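Local coordinates for protein Exo-1,5-alpha-L-arabinofuranobiosidase (Gibberella zeae, PDB 2YDT) that probably hydrolyses arabinan as an exo-acting alpha-L-arabinofuranosidase, removing arabinobiose units, and is captured here with arabinofuranose and an iminosugar inhibitor in its pocket, at residues 30-36 / 87-92; 55-59 / 71-76; 93-97 / 161-166; 321-327 / 339-345. The contacts are given in a common frame with arbitrary orientation. Numbering follows the deposited sequence.

Contact 1 of 4, residues 30-36 / 87-92. With AHR (alpha-L-arabinofuranose), chain C; SO4 (sulfate ion), chain H.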
# COMPACT_ATOMS: atom_id res chain seq x y z
N TYR A 30 -7.04 -5.25 3.23
CA TYR A 30 -5.76 -4.50 3.20
C TYR A 30 -4.55 -5.40 3.32
O TYR A 30 -3.74 -5.28 4.25
CB TYR A 30 -5.75 -3.38 4.27
CG TYR A 30 -4.97 -2.14 3.88
CD1 TYR A 30 -5.63 -0.95 3.53
CD2 TYR A 30 -3.57 -2.12 3.90
CE1 TYR A 30 -4.96 0.19 3.18
CE2 TYR A 30 -2.88 -0.98 3.55
CZ TYR A 30 -3.56 0.18 3.21
OH TYR A 30 -2.88 1.33 2.86
N ALA A 31 -4.37 -6.30 2.35
CA ALA A 31 -3.25 -7.24 2.34
C ALA A 31 -1.97 -6.57 1.85
O ALA A 31 -2.00 -5.79 0.90
CB ALA A 31 -3.58 -8.48 1.43
N ARG A 32 -0.87 -6.95 2.49
CA ARG A 32 0.47 -6.45 2.12
C ARG A 32 1.51 -7.54 2.21
O ARG A 32 1.60 -8.22 3.26
CB ARG A 32 0.86 -5.26 3.02
CG ARG A 32 0.06 -3.99 2.73
CD ARG A 32 0.41 -3.37 1.41
NE ARG A 32 -0.21 -2.08 1.18
CZ ARG A 32 -1.36 -1.88 0.55
NH1 ARG A 32 -2.12 -2.86 0.15
NH2 ARG A 32 -1.74 -0.65 0.32
N PRO A 33 2.36 -7.67 1.15
CA PRO A 33 3.46 -8.65 1.16
C PRO A 33 4.83 -8.00 1.24
O PRO A 33 4.97 -6.80 0.99
CB PRO A 33 3.35 -9.26 -0.23
CG PRO A 33 3.00 -8.13 -1.08
CD PRO A 33 2.16 -7.16 -0.21
N LEU A 34 5.80 -8.80 1.61
CA LEU A 34 7.21 -8.35 1.65
C LEU A 34 8.16 -9.49 1.34
O LEU A 34 8.03 -10.57 1.93
CB LEU A 34 7.53 -7.77 3.04
CG LEU A 34 8.97 -7.34 3.31
CD1 LEU A 34 9.32 -6.12 2.43
CD2 LEU A 34 9.28 -7.06 4.81
N GLU A 35 9.14 -9.23 0.47
CA GLU A 35 10.23 -10.21 0.26
C GLU A 35 11.48 -9.76 1.02
O GLU A 35 11.96 -8.65 0.78
CB GLU A 35 10.58 -10.35 -1.23
CG GLU A 35 11.59 -11.46 -1.51
CD GLU A 35 11.96 -11.59 -3.00
OE1 GLU A 35 12.29 -10.55 -3.59
OE2 GLU A 35 11.93 -12.72 -3.52
N LEU A 36 11.99 -10.61 1.89
CA LEU A 36 13.23 -10.33 2.59
C LEU A 36 14.44 -10.67 1.73
O LEU A 36 14.31 -11.35 0.72
CB LEU A 36 13.29 -11.09 3.90
CG LEU A 36 12.12 -10.93 4.87
CD1 LEU A 36 12.45 -11.68 6.17
CD2 LEU A 36 11.82 -9.43 5.09
N GLN A 87 -4.52 -0.31 7.91
CA GLN A 87 -3.51 0.10 6.91
C GLN A 87 -2.07 -0.26 7.23
O GLN A 87 -1.18 0.58 7.11
CB GLN A 87 -3.69 1.60 6.63
CG GLN A 87 -5.10 1.92 6.09
CD GLN A 87 -5.80 3.10 6.74
OE1 GLN A 87 -5.16 3.97 7.35
NE2 GLN A 87 -7.12 3.16 6.59
N PRO A 88 -1.82 -1.55 7.54
CA PRO A 88 -0.47 -2.02 7.73
C PRO A 88 0.35 -1.95 6.46
O PRO A 88 -0.19 -2.03 5.35
CB PRO A 88 -0.67 -3.48 8.18
CG PRO A 88 -1.91 -3.88 7.42
CD PRO A 88 -2.79 -2.64 7.49
N GLN A 89 1.66 -1.77 6.62
CA GLN A 89 2.61 -1.72 5.47
C GLN A 89 3.93 -2.31 5.95
O GLN A 89 4.51 -1.85 6.92
CB GLN A 89 2.75 -0.30 4.92
CG GLN A 89 3.76 -0.17 3.78
CD GLN A 89 3.26 -0.81 2.52
OE1 GLN A 89 4.04 -1.51 1.82
NE2 GLN A 89 2.03 -0.61 2.20
N LEU A 90 4.41 -3.34 5.27
CA LEU A 90 5.69 -3.96 5.59
C LEU A 90 6.78 -3.43 4.67
O LEU A 90 6.54 -3.20 3.46
CB LEU A 90 5.60 -5.49 5.43
CG LEU A 90 4.66 -6.20 6.43
CD1 LEU A 90 4.43 -7.66 5.99
CD2 LEU A 90 5.33 -6.14 7.83
N TYR A 91 8.00 -3.34 5.18
CA TYR A 91 9.11 -2.75 4.43
C TYR A 91 10.42 -3.27 5.03
O TYR A 91 10.56 -3.36 6.25
CB TYR A 91 9.08 -1.22 4.58
CG TYR A 91 10.19 -0.51 3.86
CD1 TYR A 91 10.17 -0.42 2.49
CD2 TYR A 91 11.26 0.04 4.56
CE1 TYR A 91 11.19 0.17 1.78
CE2 TYR A 91 12.28 0.68 3.86
CZ TYR A 91 12.25 0.74 2.49
OH TYR A 91 13.28 1.34 1.76
N GLU A 92 11.38 -3.59 4.20
CA GLU A 92 12.70 -4.00 4.70
C GLU A 92 13.71 -2.88 4.47
O GLU A 92 13.87 -2.40 3.34
CB GLU A 92 13.16 -5.27 3.96
CG GLU A 92 14.51 -5.83 4.43
CD GLU A 92 15.05 -6.93 3.51
OE1 GLU A 92 15.26 -6.67 2.29
OE2 GLU A 92 15.28 -8.04 4.01
O5 AHR C . -8.42 0.58 5.69
C5 AHR C . -9.76 0.63 6.21
C4 AHR C . -10.57 1.72 5.56
O4 AHR C . -10.06 3.01 5.82
C3 AHR C . -12.00 1.82 6.12
O3 AHR C . -12.91 0.85 5.56
C2 AHR C . -12.40 3.21 5.68
O2 AHR C . -13.37 3.86 6.50
C1 AHR C . -11.09 3.96 5.69
S SO4 H . 13.28 0.74 -1.39
O1 SO4 H . 13.14 1.92 -0.59
O2 SO4 H . 11.93 0.26 -1.81
O3 SO4 H . 14.13 1.02 -2.54
O4 SO4 H . 13.94 -0.32 -0.65
O HOH W 1 -0.71 1.51 4.44
O HOH W 2 4.15 -4.45 2.41
O HOH W 3 14.58 -7.99 0.16

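Contact 2 of 4, residues 55-59 / 71-76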
# COMPACT_ATOMS: atom_id res chain seq x y z
N VAL A 55 -7.09 -5.23 18.68
CA VAL A 55 -6.66 -5.74 17.38
C VAL A 55 -5.14 -5.61 17.16
O VAL A 55 -4.47 -4.74 17.72
CB VAL A 55 -7.42 -5.10 16.21
CG1 VAL A 55 -8.92 -5.52 16.25
CG2 VAL A 55 -7.27 -3.56 16.23
N TRP A 56 -4.62 -6.51 16.34
CA TRP A 56 -3.19 -6.59 16.03
C TRP A 56 -3.04 -6.87 14.54
O TRP A 56 -4.01 -7.26 13.87
CB TRP A 56 -2.53 -7.71 16.82
CG TRP A 56 -3.08 -9.07 16.48
CD1 TRP A 56 -2.63 -9.93 15.50
CD2 TRP A 56 -4.23 -9.71 17.06
NE1 TRP A 56 -3.44 -11.02 15.41
CE2 TRP A 56 -4.44 -10.92 16.35
CE3 TRP A 56 -5.11 -9.36 18.08
CZ2 TRP A 56 -5.44 -11.83 16.70
CZ3 TRP A 56 -6.15 -10.24 18.39
CH2 TRP A 56 -6.30 -11.46 17.71
N PHE A 57 -1.82 -6.71 14.04
CA PHE A 57 -1.53 -7.09 12.65
C PHE A 57 -0.89 -8.48 12.69
O PHE A 57 0.27 -8.62 13.16
CB PHE A 57 -0.56 -6.12 11.98
CG PHE A 57 -1.09 -4.71 11.84
CD1 PHE A 57 -2.39 -4.45 11.44
CD2 PHE A 57 -0.22 -3.65 11.98
CE1 PHE A 57 -2.85 -3.13 11.26
CE2 PHE A 57 -0.65 -2.31 11.77
CZ PHE A 57 -1.99 -2.08 11.43
N PRO A 58 -1.56 -9.50 12.11
CA PRO A 58 -0.89 -10.82 12.01
C PRO A 58 0.32 -10.79 11.04
O PRO A 58 0.33 -10.05 10.04
CB PRO A 58 -1.98 -11.73 11.44
CG PRO A 58 -3.27 -10.96 11.56
CD PRO A 58 -2.90 -9.52 11.50
N ILE A 59 1.34 -11.58 11.34
CA ILE A 59 2.48 -11.75 10.44
C ILE A 59 2.59 -13.20 10.05
O ILE A 59 2.85 -14.06 10.91
CB ILE A 59 3.79 -11.26 11.12
CG1 ILE A 59 3.65 -9.77 11.45
CG2 ILE A 59 5.04 -11.52 10.19
CD1 ILE A 59 3.70 -8.79 10.24
N GLU A 71 1.53 -18.40 10.43
CA GLU A 71 1.68 -17.23 11.26
C GLU A 71 2.86 -17.44 12.18
O GLU A 71 2.99 -18.48 12.83
CB GLU A 71 0.41 -16.97 12.09
CG GLU A 71 0.58 -15.74 12.98
CD GLU A 71 -0.63 -15.40 13.75
OE1 GLU A 71 -0.53 -15.36 15.00
OE2 GLU A 71 -1.67 -15.15 13.13
N ILE A 72 3.73 -16.45 12.23
CA ILE A 72 4.90 -16.48 13.09
C ILE A 72 4.89 -15.48 14.24
O ILE A 72 5.58 -15.67 15.24
CB ILE A 72 6.22 -16.35 12.26
CG1 ILE A 72 6.36 -15.02 11.52
CG2 ILE A 72 6.37 -17.55 11.31
CD1 ILE A 72 7.81 -14.75 11.00
N SER A 73 4.08 -14.43 14.12
CA SER A 73 4.01 -13.41 15.13
C SER A 73 2.81 -12.49 14.91
O SER A 73 2.07 -12.63 13.90
CB SER A 73 5.29 -12.55 15.16
OG SER A 73 5.46 -11.77 13.95
N LYS A 74 2.67 -11.56 15.83
CA LYS A 74 1.66 -10.51 15.79
C LYS A 74 2.32 -9.19 16.15
O LYS A 74 3.07 -9.10 17.11
CB LYS A 74 0.55 -10.79 16.80
CG LYS A 74 -0.15 -12.15 16.64
CD LYS A 74 -1.20 -12.31 17.73
CE LYS A 74 -1.89 -13.66 17.71
NZ LYS A 74 -2.48 -13.90 19.06
N VAL A 75 2.03 -8.15 15.36
CA VAL A 75 2.44 -6.81 15.69
C VAL A 75 1.30 -6.21 16.54
O VAL A 75 0.16 -6.04 16.09
CB VAL A 75 2.70 -5.91 14.46
CG1 VAL A 75 3.53 -4.67 14.92
CG2 VAL A 75 3.42 -6.66 13.38
N LYS A 76 1.62 -5.90 17.80
CA LYS A 76 0.65 -5.37 18.76
C LYS A 76 0.94 -3.93 19.16
O LYS A 76 2.12 -3.50 19.19
CB LYS A 76 0.62 -6.23 20.04
CG LYS A 76 0.21 -7.66 19.80
CD LYS A 76 0.04 -8.41 21.12
CE LYS A 76 -0.29 -9.86 20.90
NZ LYS A 76 -0.43 -10.63 22.23
O HOH W 4 -3.53 -13.57 14.23

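Contact 3 of 4, residues 93-97 / 161-166. With SO4 (sulfate ion), chain G; SO4 (sulfate ion), chain H.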
# COMPACT_ATOMS: atom_id res chain seq x y z
N LEU A 93 14.43 -2.50 5.53
CA LEU A 93 15.49 -1.51 5.37
C LEU A 93 16.60 -1.95 4.41
O LEU A 93 17.20 -3.03 4.61
CB LEU A 93 16.13 -1.20 6.73
CG LEU A 93 15.25 -0.50 7.77
CD1 LEU A 93 16.13 0.03 8.96
CD2 LEU A 93 14.38 0.66 7.18
N PRO A 94 16.88 -1.13 3.39
CA PRO A 94 17.95 -1.46 2.43
C PRO A 94 19.31 -0.92 2.88
O PRO A 94 20.30 -1.18 2.24
CB PRO A 94 17.46 -0.79 1.15
CG PRO A 94 16.74 0.40 1.62
CD PRO A 94 16.12 0.06 2.95
N ARG A 95 19.32 -0.15 3.97
CA ARG A 95 20.52 0.41 4.57
C ARG A 95 20.13 0.72 6.02
O ARG A 95 18.95 0.65 6.37
CB ARG A 95 20.87 1.71 3.84
CG ARG A 95 19.77 2.72 4.05
CD ARG A 95 19.86 3.96 3.25
NE ARG A 95 21.11 4.64 3.46
CZ ARG A 95 21.43 5.39 4.51
NH1 ARG A 95 20.59 5.61 5.50
NH2 ARG A 95 22.64 5.96 4.53
N ALA A 96 21.09 1.11 6.84
CA ALA A 96 20.81 1.43 8.24
C ALA A 96 20.21 2.81 8.39
O ALA A 96 20.53 3.76 7.65
CB ALA A 96 22.13 1.35 9.10
N PHE A 97 19.35 2.94 9.38
CA PHE A 97 18.91 4.22 9.87
C PHE A 97 19.17 4.24 11.37
O PHE A 97 18.50 3.56 12.12
CB PHE A 97 17.43 4.49 9.49
CG PHE A 97 17.23 4.69 8.01
CD1 PHE A 97 17.54 5.91 7.41
CD2 PHE A 97 16.80 3.66 7.21
CE1 PHE A 97 17.40 6.10 6.04
CE2 PHE A 97 16.65 3.84 5.82
CZ PHE A 97 16.96 5.07 5.25
N THR A 161 12.98 4.37 0.86
CA THR A 161 14.25 5.06 1.07
C THR A 161 14.58 5.96 -0.12
O THR A 161 14.29 5.59 -1.27
CB THR A 161 15.37 4.05 1.32
OG1 THR A 161 15.16 3.39 2.59
CG2 THR A 161 16.77 4.73 1.38
N TYR A 162 15.17 7.12 0.14
CA TYR A 162 15.75 7.98 -0.91
C TYR A 162 17.04 8.56 -0.38
O TYR A 162 17.00 9.35 0.56
CB TYR A 162 14.81 9.11 -1.30
CG TYR A 162 15.41 10.08 -2.31
CD1 TYR A 162 15.76 9.65 -3.59
CD2 TYR A 162 15.66 11.41 -1.97
CE1 TYR A 162 16.32 10.53 -4.53
CE2 TYR A 162 16.17 12.27 -2.90
CZ TYR A 162 16.50 11.83 -4.16
OH TYR A 162 17.01 12.74 -5.08
N LYS A 163 18.16 8.12 -0.94
CA LYS A 163 19.48 8.57 -0.49
C LYS A 163 19.62 8.32 1.01
O LYS A 163 19.49 7.18 1.47
CB LYS A 163 19.68 10.03 -0.96
CG LYS A 163 19.67 10.15 -2.48
CD LYS A 163 20.09 11.54 -2.96
CE LYS A 163 20.34 11.65 -4.47
NZ LYS A 163 20.75 10.37 -5.16
N GLU A 164 19.87 9.33 1.80
CA GLU A 164 20.13 9.09 3.20
C GLU A 164 18.87 9.18 4.07
O GLU A 164 18.98 9.10 5.31
CB GLU A 164 21.22 10.05 3.69
CG GLU A 164 20.70 11.44 4.09
CD GLU A 164 20.28 12.35 2.96
OE1 GLU A 164 20.32 11.97 1.75
OE2 GLU A 164 19.89 13.49 3.28
N LYS A 165 17.70 9.35 3.45
CA LYS A 165 16.45 9.50 4.19
C LYS A 165 15.51 8.33 4.00
O LYS A 165 15.48 7.71 2.93
CB LYS A 165 15.69 10.75 3.78
CG LYS A 165 16.42 12.06 4.00
CD LYS A 165 15.64 13.20 3.45
CE LYS A 165 16.48 14.45 3.36
NZ LYS A 165 15.73 15.63 2.90
N LEU A 166 14.71 8.07 5.01
CA LEU A 166 13.54 7.18 4.86
C LEU A 166 12.30 8.09 4.78
O LEU A 166 12.10 8.97 5.61
CB LEU A 166 13.43 6.21 6.03
CG LEU A 166 12.20 5.29 6.08
CD1 LEU A 166 12.25 4.26 4.95
CD2 LEU A 166 12.07 4.61 7.47
S SO4 G . 18.38 5.37 -3.30
O1 SO4 G . 17.88 4.99 -1.99
O2 SO4 G . 18.43 6.82 -3.41
O3 SO4 G . 19.72 4.83 -3.51
O4 SO4 G . 17.46 4.80 -4.30
S SO4 H . 13.28 0.74 -1.39
O1 SO4 H . 13.14 1.92 -0.59
O2 SO4 H . 11.93 0.26 -1.81
O3 SO4 H . 14.13 1.02 -2.54
O4 SO4 H . 13.94 -0.32 -0.65

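Contact 4 of 4, residues 321-327 / 339-345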
# COMPACT_ATOMS: atom_id res chain seq x y z
N THR A 321 -10.50 -9.26 -7.95
CA THR A 321 -10.57 -7.86 -7.54
C THR A 321 -10.61 -7.76 -6.02
O THR A 321 -11.35 -8.51 -5.34
CB THR A 321 -11.78 -7.20 -8.12
OG1 THR A 321 -11.68 -7.26 -9.56
CG2 THR A 321 -11.92 -5.75 -7.64
N ALA A 322 -9.81 -6.84 -5.48
CA ALA A 322 -9.82 -6.57 -4.05
C ALA A 322 -9.45 -5.11 -3.78
O ALA A 322 -8.67 -4.49 -4.51
CB ALA A 322 -8.86 -7.51 -3.30
N TYR A 323 -9.98 -4.58 -2.68
CA TYR A 323 -9.58 -3.27 -2.18
C TYR A 323 -8.11 -3.25 -1.86
O TYR A 323 -7.58 -4.16 -1.18
CB TYR A 323 -10.39 -2.93 -0.94
CG TYR A 323 -10.12 -1.57 -0.34
CD1 TYR A 323 -10.52 -0.40 -0.98
CD2 TYR A 323 -9.50 -1.45 0.92
CE1 TYR A 323 -10.29 0.86 -0.42
CE2 TYR A 323 -9.26 -0.20 1.48
CZ TYR A 323 -9.68 0.95 0.82
OH TYR A 323 -9.49 2.17 1.39
N THR A 324 -7.43 -2.24 -2.41
CA THR A 324 -5.98 -2.05 -2.26
C THR A 324 -5.19 -3.37 -2.48
O THR A 324 -4.21 -3.68 -1.81
CB THR A 324 -5.58 -1.27 -0.95
OG1 THR A 324 -4.23 -0.82 -1.06
CG2 THR A 324 -5.74 -2.13 0.33
N ARG A 325 -5.59 -4.11 -3.51
CA ARG A 325 -4.86 -5.29 -3.93
C ARG A 325 -3.41 -4.90 -4.18
O ARG A 325 -3.17 -3.87 -4.84
CB ARG A 325 -5.55 -5.91 -5.15
CG ARG A 325 -5.13 -7.34 -5.45
CD ARG A 325 -5.81 -7.90 -6.72
NE ARG A 325 -5.42 -7.12 -7.89
CZ ARG A 325 -5.71 -7.45 -9.14
NH1 ARG A 325 -6.36 -8.58 -9.39
NH2 ARG A 325 -5.38 -6.64 -10.14
N SER A 326 -2.47 -5.68 -3.65
CA SER A 326 -1.07 -5.30 -3.66
C SER A 326 -0.24 -6.20 -4.53
O SER A 326 -0.70 -7.27 -4.99
CB SER A 326 -0.50 -5.28 -2.23
OG SER A 326 -0.73 -6.47 -1.55
N LEU A 327 0.99 -5.75 -4.79
CA LEU A 327 1.90 -6.41 -5.73
C LEU A 327 3.29 -6.55 -5.16
O LEU A 327 3.74 -5.75 -4.32
CB LEU A 327 1.99 -5.59 -7.02
CG LEU A 327 0.72 -5.26 -7.79
CD1 LEU A 327 0.99 -4.17 -8.93
CD2 LEU A 327 0.10 -6.52 -8.39
N ILE A 339 0.41 -11.17 -6.65
CA ILE A 339 -0.75 -10.32 -6.55
C ILE A 339 -1.53 -10.82 -5.33
O ILE A 339 -1.90 -12.01 -5.26
CB ILE A 339 -1.66 -10.39 -7.82
CG1 ILE A 339 -0.78 -10.27 -9.07
CG2 ILE A 339 -2.77 -9.34 -7.74
CD1 ILE A 339 -1.52 -10.55 -10.38
N MET A 340 -1.73 -9.95 -4.32
CA MET A 340 -2.23 -10.36 -3.00
C MET A 340 -3.39 -9.47 -2.62
O MET A 340 -3.35 -8.25 -2.80
CB MET A 340 -1.13 -10.19 -1.94
CG MET A 340 -1.47 -10.76 -0.55
SD MET A 340 -0.24 -10.15 0.64
CE MET A 340 -0.74 -11.05 2.10
N GLY A 341 -4.47 -10.08 -2.11
CA GLY A 341 -5.64 -9.34 -1.69
C GLY A 341 -6.32 -9.89 -0.48
O GLY A 341 -6.09 -11.06 -0.09
N ALA A 342 -7.12 -9.02 0.15
CA ALA A 342 -7.91 -9.42 1.31
C ALA A 342 -9.36 -9.02 1.17
O ALA A 342 -10.04 -8.71 2.14
CB ALA A 342 -7.27 -8.94 2.63
N GLY A 343 -9.87 -9.05 -0.05
CA GLY A 343 -11.29 -8.89 -0.24
C GLY A 343 -11.73 -7.45 -0.38
O GLY A 343 -10.92 -6.54 -0.66
N ILE A 344 -13.03 -7.26 -0.22
CA ILE A 344 -13.69 -6.01 -0.53
C ILE A 344 -14.09 -5.21 0.70
O ILE A 344 -14.20 -5.73 1.80
CB ILE A 344 -14.95 -6.23 -1.40
CG1 ILE A 344 -16.04 -6.98 -0.62
CG2 ILE A 344 -14.61 -7.04 -2.66
CD1 ILE A 344 -17.37 -7.09 -1.41
N LEU A 345 -14.30 -3.91 0.48
CA LEU A 345 -14.79 -3.03 1.52
C LEU A 345 -16.09 -3.53 2.13
O LEU A 345 -16.87 -4.21 1.43
CB LEU A 345 -15.03 -1.63 0.94
CG LEU A 345 -13.76 -0.85 0.64
CD1 LEU A 345 -14.12 0.32 -0.34
CD2 LEU A 345 -13.16 -0.31 1.93
O HOH W 5 -8.48 -5.98 0.58

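Contact 1 of 4, residues 30-36 / 87-92
Tyr30, Leu34 and Arg32 all direct their CA-to-CB bonds at strand 87-92 and supply most of the cover from residues 30-36. The Tyr30 ring lies flat over Gln87, whose CA sits 3.6 Å from the ring centroid in a CH-pi contact; water 1 then accepts from Tyr30 OH and donates to Gln87 O. Gln87 NE2 reaches the arabinofuranose, with a hydrogen bond of 3.0 Å to AHR O5. No backbone hydrogen bond links the two strands, although they run parallel (6°) with axes 6.5 Å apart: they are the innermost strands of neighbouring blades in a six-bladed beta-propeller, so side chains and waters fill the seam. Arg32 lays its CG 3.3 Å from Pro88 O, while its guanidinium turns back, NH1 bonding Ala31 O at 3.0 Å and NH2 bonding Thr324. Farther along, Leu34 CB meets Leu90 CB at 3.8 Å, and Leu34 CD1 approaches Glu92 N to 3.7 Å.

Contact 2 of 4, residues 55-59 / 71-76
Residues 57-59 and 71-75 run antiparallel, their short axes at 160° and 4.6 Å apart at closest approach. Phe57 and Val75 form a hydrogen-bonded pair, with Phe57 N to Val75 O and Val75 N to Phe57 O both 2.9 Å. Pro58, which has no amide proton to give, falls opposite Lys74 in the non-hydrogen-bonded position. Ile59 N then bonds Ser73 O at 2.9 Å, but Ile59 O takes its main bond from Ile72 N at 2.9 Å and only a weak one from Ser73 N at 3.5 Å. Ile72 and Ser73 thus both face Ile59, a classic beta bulge. The hairpin supplies the two outer strands of the first propeller blade, 57-62 lying next to 41-47 and 70-75 forming the edge. On one face Ile59 CG1 packs against Val75 CG2 at 3.7 Å and Phe57 CB lies 4.1 Å from Val75 CB; Phe57 and Ile59 also touch Pro88 and Leu90 of the next blade. Trp56 and Lys74 meet near the other face, which carries Pro58. Lys74 CD lies 3.6 Å from the centroid of the five-membered Trp56 ring (CH-pi), and its NZ stands 4.7 Å from the centroid of the six-membered ring in a cation-pi contact. Water 4 links Trp56 NE1, at 2.8 Å, to Glu71 OE2, at 2.7 Å.

Contact 3 of 4, residues 93-97 / 161-166
Leaving strand 87-92, the chain first meets the other segment at Pro94, whose CD lies 3.5 Å from Thr161 OG1; that hydroxyl has its polar partner in Tyr91. Arg95 follows with a bent side chain that lies against the hairpin tip. Its CD rests 3.7 Å from Thr161 CG2, and Lys163 O lies over one face of its guanidinium, 3.6 Å from Arg95 NE, without a hydrogen bond. Phe97 then turns its ring inward and makes the largest contribution from this side. Leu166 CB sits over the ring face, 4.0 Å from the centroid in a CH-pi contact, while Thr161 OG1 and Glu164 O approach the ring edge, at 3.6 Å from Phe97 CE2 and 3.5 Å from Phe97 CE1. Two sulfates, probably from the crystallisation liquor, dock on backbone amides here: Thr161 N bonds O1 of SO4 chain H at 2.9 Å, and Lys163 N bonds O2 of SO4 chain G at 2.8 Å. The second segment is a tight two-residue hairpin with a type II' turn from Tyr162 to Lys165, joining the two inner strands of the third blade; on it packs the loop linking the two inner strands of the second, a neighbour-to-neighbour junction of a beta-propeller.

Contact 4 of 4, residues 321-327 / 339-345
Three backbone hydrogen bonds tie the segments together. Ser326 and Met340 form an antiparallel hydrogen-bonded pair, with Ser326 N to Met340 O at 2.8 Å and Met340 N to Ser326 O at 2.9 Å. Beyond the strands, Tyr323 N bonds Gly343 O at 3.0 Å. Between these two points the first segment bends, Arg325 N reaching back to Ala322 O at 3.3 Å, and water 5 occupies the gap, 2.7 Å from Tyr323 O and 2.8 Å from Gly343 O. Gly341 lets the backbones come together, since a CB there would collide with that of Ala322, whose CB sits 4.0 Å from Gly341 CA. Gly343 is glycine for a local reason: its backbone angles would press a CB against the preceding carbonyl. Ala322 CB also lies 3.5 Å from Gly343 O. Arg325 lays its guanidinium face on Ile339, NE to CG2 3.5 Å, while its polar end bonds Ser298 and Ser293. Leu327 CD2 meets Ile339 CG1 at 3.9 Å. At the other end Leu345 CD2 stands 3.7 Å from the centroid of the Tyr323 ring, a CH-pi contact almost on the ring normal. Leu345 also touches the arabinofuranose, and Tyr323 OH makes a weak hydrogen bond to the iminosugar nitrogen. The arrangement is the inner beta hairpin of a propeller's last blade, whose approach and exit loops help wall the ligand pocket.

Contact 1 is the hub, its centre about 8 Å from that of the chain. Contact 4 borders it, centres about 13 Å apart, through Ala31 O to Ser326 OG and Arg32 NH2 to Thr324 OG1, both 2.8 Å, so the last blade meets the first. Contact 2 lies outward, touching through Pro88 CB and Phe57 CZ at 3.8 Å; the Phe57 side chain remains about 9 Å from the arabinofuranose. Contact 3 continues from the second blade to the third: Tyr91 OH is 2.9 Å from Thr161 OG1, and a sulfate is shared. Contacts 1 and 4 both line the arabinofuranose pocket, and contact 4 also the inhibitor site. Contacts 3 and 4 lie on opposite sides of the chain's centre.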